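Local coordinates for fluoroacetyl coenzyme A thioesterase (Streptomyces cattleya, PDB 3KUV), which hydrolyses the thioester of fluoroacetyl-CoA to fluoroacetate and CoA, sparing citrate synthase from the poison and so conferring fluoroacetate resistance, at the interface of chains A and B. Sequence-based numbering; all coordinates share one arbitrary frame. Chains: chain A/B, Fluoroacetyl coenzyme A thioesterase.

The interface of chains A and B. Residues chain A 47, 50-51, 54; chain B 26-27, 30, 33.
A:Trp51 packs its indole against B:Ser30 and B:Tyr27, while its CB meets the tip of B:Phe33, 3.5 Å from CZ. With CG anti to the backbone N (chi1 -173°), the indole reaches away from the helix toward the partner chain. Over the five-membered part, where CD1 and NE1 meet it, OG of B:Ser30 stands 3.1 Å above the ring plane, displaced toward the rim. That hydroxyl is 3.2 Å from NE1, but its place above the plane, roughly perpendicular to the N-H, argues against a hydrogen bond; the contact is mainly one of oxygen with the indole face. Further out, CE2 and CZ2 meet CB of B:Ser30, which sits over the six-membered ring, 3.7 Å from its centroid, in a CH-pi contact. At the far rim CZ3 meets CD1 of B:Tyr27 at 3.6 Å; CE3 and CZ3 lie over the rim of one face of the phenol ring, the two side chains crossing at a slant.

The serine hydroxyl is itself held within chain B: the backbone N of B:Phe33 donates to OG at 2.9 Å and 163°, which helps hold the oxygen over the indole. The tip of B:Phe33 also reaches one turn earlier in the helix, its CZ 3.6 Å from the carbonyl O of A:Gly47. The side-chain-free A:Gly47 is met at CA by CD2 of B:Leu26 and by CE2 of B:Tyr27.

All of the chain A residues lie on helix 42-56, the central helix of the hot-dog fold, which also carries catalytic A:Glu50; chain B contributes helix 23-26, the following loop and helix 31-34. The patch, about 11 Å from active-site A:Ser42 (engineered), recurs across the homodimer's two-fold.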
ATOM      1  N   GLY A  47       2.663   4.228   0.675  1.00  8.13           N
ATOM      2  CA  GLY A  47       2.960   5.061   1.833  1.00  9.24           C
ATOM      3  C   GLY A  47       3.665   6.351   1.434  1.00  8.99           C
ATOM      4  O   GLY A  47       3.329   7.378   2.041  1.00 10.22           O
ATOM      5  N   GLU A  50       0.889   8.687   0.063  1.00  9.53           N
ATOM      6  CA  GLU A  50       0.047   9.173   1.170  1.00 11.10           C
ATOM      7  C   GLU A  50       0.862  10.222   2.010  1.00 11.01           C
ATOM      8  O   GLU A  50       0.304  11.266   2.388  1.00 11.78           O
ATOM      9  CB  GLU A  50      -0.477   7.952   1.985  1.00 13.20           C
ATOM     10  CG  GLU A  50      -1.377   7.064   1.125  1.00 14.17           C
ATOM     11  CD  GLU A  50      -1.946   5.857   1.883  1.00 19.69           C
ATOM     12  OE1 GLU A  50      -1.573   5.639   3.047  1.00 21.80           O
ATOM     13  OE2 GLU A  50      -2.798   5.141   1.290  1.00 15.27           O
ATOM     14  N   TRP A  51       2.132   9.941   2.234  1.00  9.85           N
ATOM     15  CA  TRP A  51       3.000  10.922   2.906  1.00 10.96           C
ATOM     16  C   TRP A  51       3.013  12.303   2.184  1.00 11.79           C
ATOM     17  O   TRP A  51       2.924  13.384   2.849  1.00 12.35           O
ATOM     18  CB  TRP A  51       4.410  10.317   2.975  1.00 11.55           C
ATOM     19  CG  TRP A  51       5.430  11.146   3.807  1.00 11.14           C
ATOM     20  CD1 TRP A  51       5.195  12.243   4.599  1.00 14.19           C
ATOM     21  CD2 TRP A  51       6.794  10.846   3.880  1.00 12.03           C
ATOM     22  NE1 TRP A  51       6.448  12.679   5.133  1.00 12.43           N
ATOM     23  CE2 TRP A  51       7.421  11.809   4.739  1.00 12.24           C
ATOM     24  CE3 TRP A  51       7.579   9.816   3.326  1.00 12.33           C
ATOM     25  CZ2 TRP A  51       8.816  11.813   4.977  1.00 13.31           C
ATOM     26  CZ3 TRP A  51       9.013   9.795   3.558  1.00 13.22           C
ATOM     27  CH2 TRP A  51       9.612  10.823   4.400  1.00 15.44           C
ATOM     28  N   VAL A  54      -0.284  13.972   3.063  1.00 12.12           N
ATOM     29  CA  VAL A  54      -0.273  14.451   4.447  1.00 12.77           C
ATOM     30  C   VAL A  54       0.523  15.770   4.557  1.00 14.78           C
ATOM     31  O   VAL A  54      -0.003  16.652   5.260  1.00 14.77           O
ATOM     32  CB  VAL A  54       0.384  13.348   5.340  1.00 12.09           C
ATOM     33  CG1 VAL A  54       0.805  13.926   6.703  1.00 13.43           C
ATOM     34  CG2 VAL A  54      -0.543  12.163   5.517  1.00 13.33           C
TER
ATOM     35  N   LEU B  26       5.965   2.155   8.932  1.00 11.95           N
ATOM     36  CA  LEU B  26       6.120   2.119   7.432  1.00 10.13           C
ATOM     37  C   LEU B  26       7.209   3.074   6.920  1.00 12.54           C
ATOM     38  O   LEU B  26       7.954   2.724   6.002  1.00 13.67           O
ATOM     39  CB  LEU B  26       4.724   2.375   6.836  1.00 11.75           C
ATOM     40  CG  LEU B  26       4.679   2.187   5.288  1.00 10.15           C
ATOM     41  CD1 LEU B  26       4.736   0.688   4.930  1.00 10.59           C
ATOM     42  CD2 LEU B  26       3.360   2.782   4.834  1.00 13.51           C
ATOM     43  N   TYR B  27       7.232   4.276   7.489  1.00 13.01           N
ATOM     44  CA  TYR B  27       8.318   5.262   7.197  1.00 14.42           C
ATOM     45  C   TYR B  27       8.850   5.819   8.507  1.00 13.59           C
ATOM     46  O   TYR B  27       8.453   6.881   8.917  1.00 14.82           O
ATOM     47  CB  TYR B  27       7.799   6.373   6.254  1.00 13.38           C
ATOM     48  CG  TYR B  27       7.851   5.967   4.823  1.00 12.00           C
ATOM     49  CD1 TYR B  27       8.959   6.183   4.025  1.00 11.65           C
ATOM     50  CD2 TYR B  27       6.740   5.320   4.244  1.00 10.94           C
ATOM     51  CE1 TYR B  27       9.025   5.818   2.677  1.00 11.24           C
ATOM     52  CE2 TYR B  27       6.758   4.962   2.879  1.00 11.59           C
ATOM     53  CZ  TYR B  27       7.904   5.133   2.098  1.00 11.06           C
ATOM     54  OH  TYR B  27       7.987   4.789   0.810  1.00 11.36           O
ATOM     55  N   SER B  30       9.836   9.429   8.407  1.00 17.99           N
ATOM     56  CA  SER B  30       8.844  10.494   8.278  1.00 17.59           C
ATOM     57  C   SER B  30       8.492  11.002   9.627  1.00 16.88           C
ATOM     58  O   SER B  30       7.873  10.285  10.432  1.00 16.56           O
ATOM     59  CB  SER B  30       7.539   9.898   7.664  1.00 15.74           C
ATOM     60  OG  SER B  30       6.504  10.881   7.767  1.00 15.77           O
ATOM     61  N   PHE B  33       4.670  10.770  10.058  1.00 16.50           N
ATOM     62  CA  PHE B  33       4.134   9.414  10.439  1.00 18.27           C
ATOM     63  C   PHE B  33       4.454   9.051  11.874  1.00 20.63           C
ATOM     64  O   PHE B  33       3.722   8.265  12.495  1.00 20.99           O
ATOM     65  CB  PHE B  33       4.601   8.310   9.503  1.00 16.76           C
ATOM     66  CG  PHE B  33       3.982   8.324   8.113  1.00 18.92           C
ATOM     67  CD1 PHE B  33       4.287   7.307   7.248  1.00 18.80           C
ATOM     68  CD2 PHE B  33       3.131   9.336   7.702  1.00 16.89           C
ATOM     69  CE1 PHE B  33       3.741   7.214   5.925  1.00 18.42           C
ATOM     70  CE2 PHE B  33       2.586   9.323   6.385  1.00 17.95           C
ATOM     71  CZ  PHE B  33       2.920   8.294   5.476  1.00 15.57           C
TER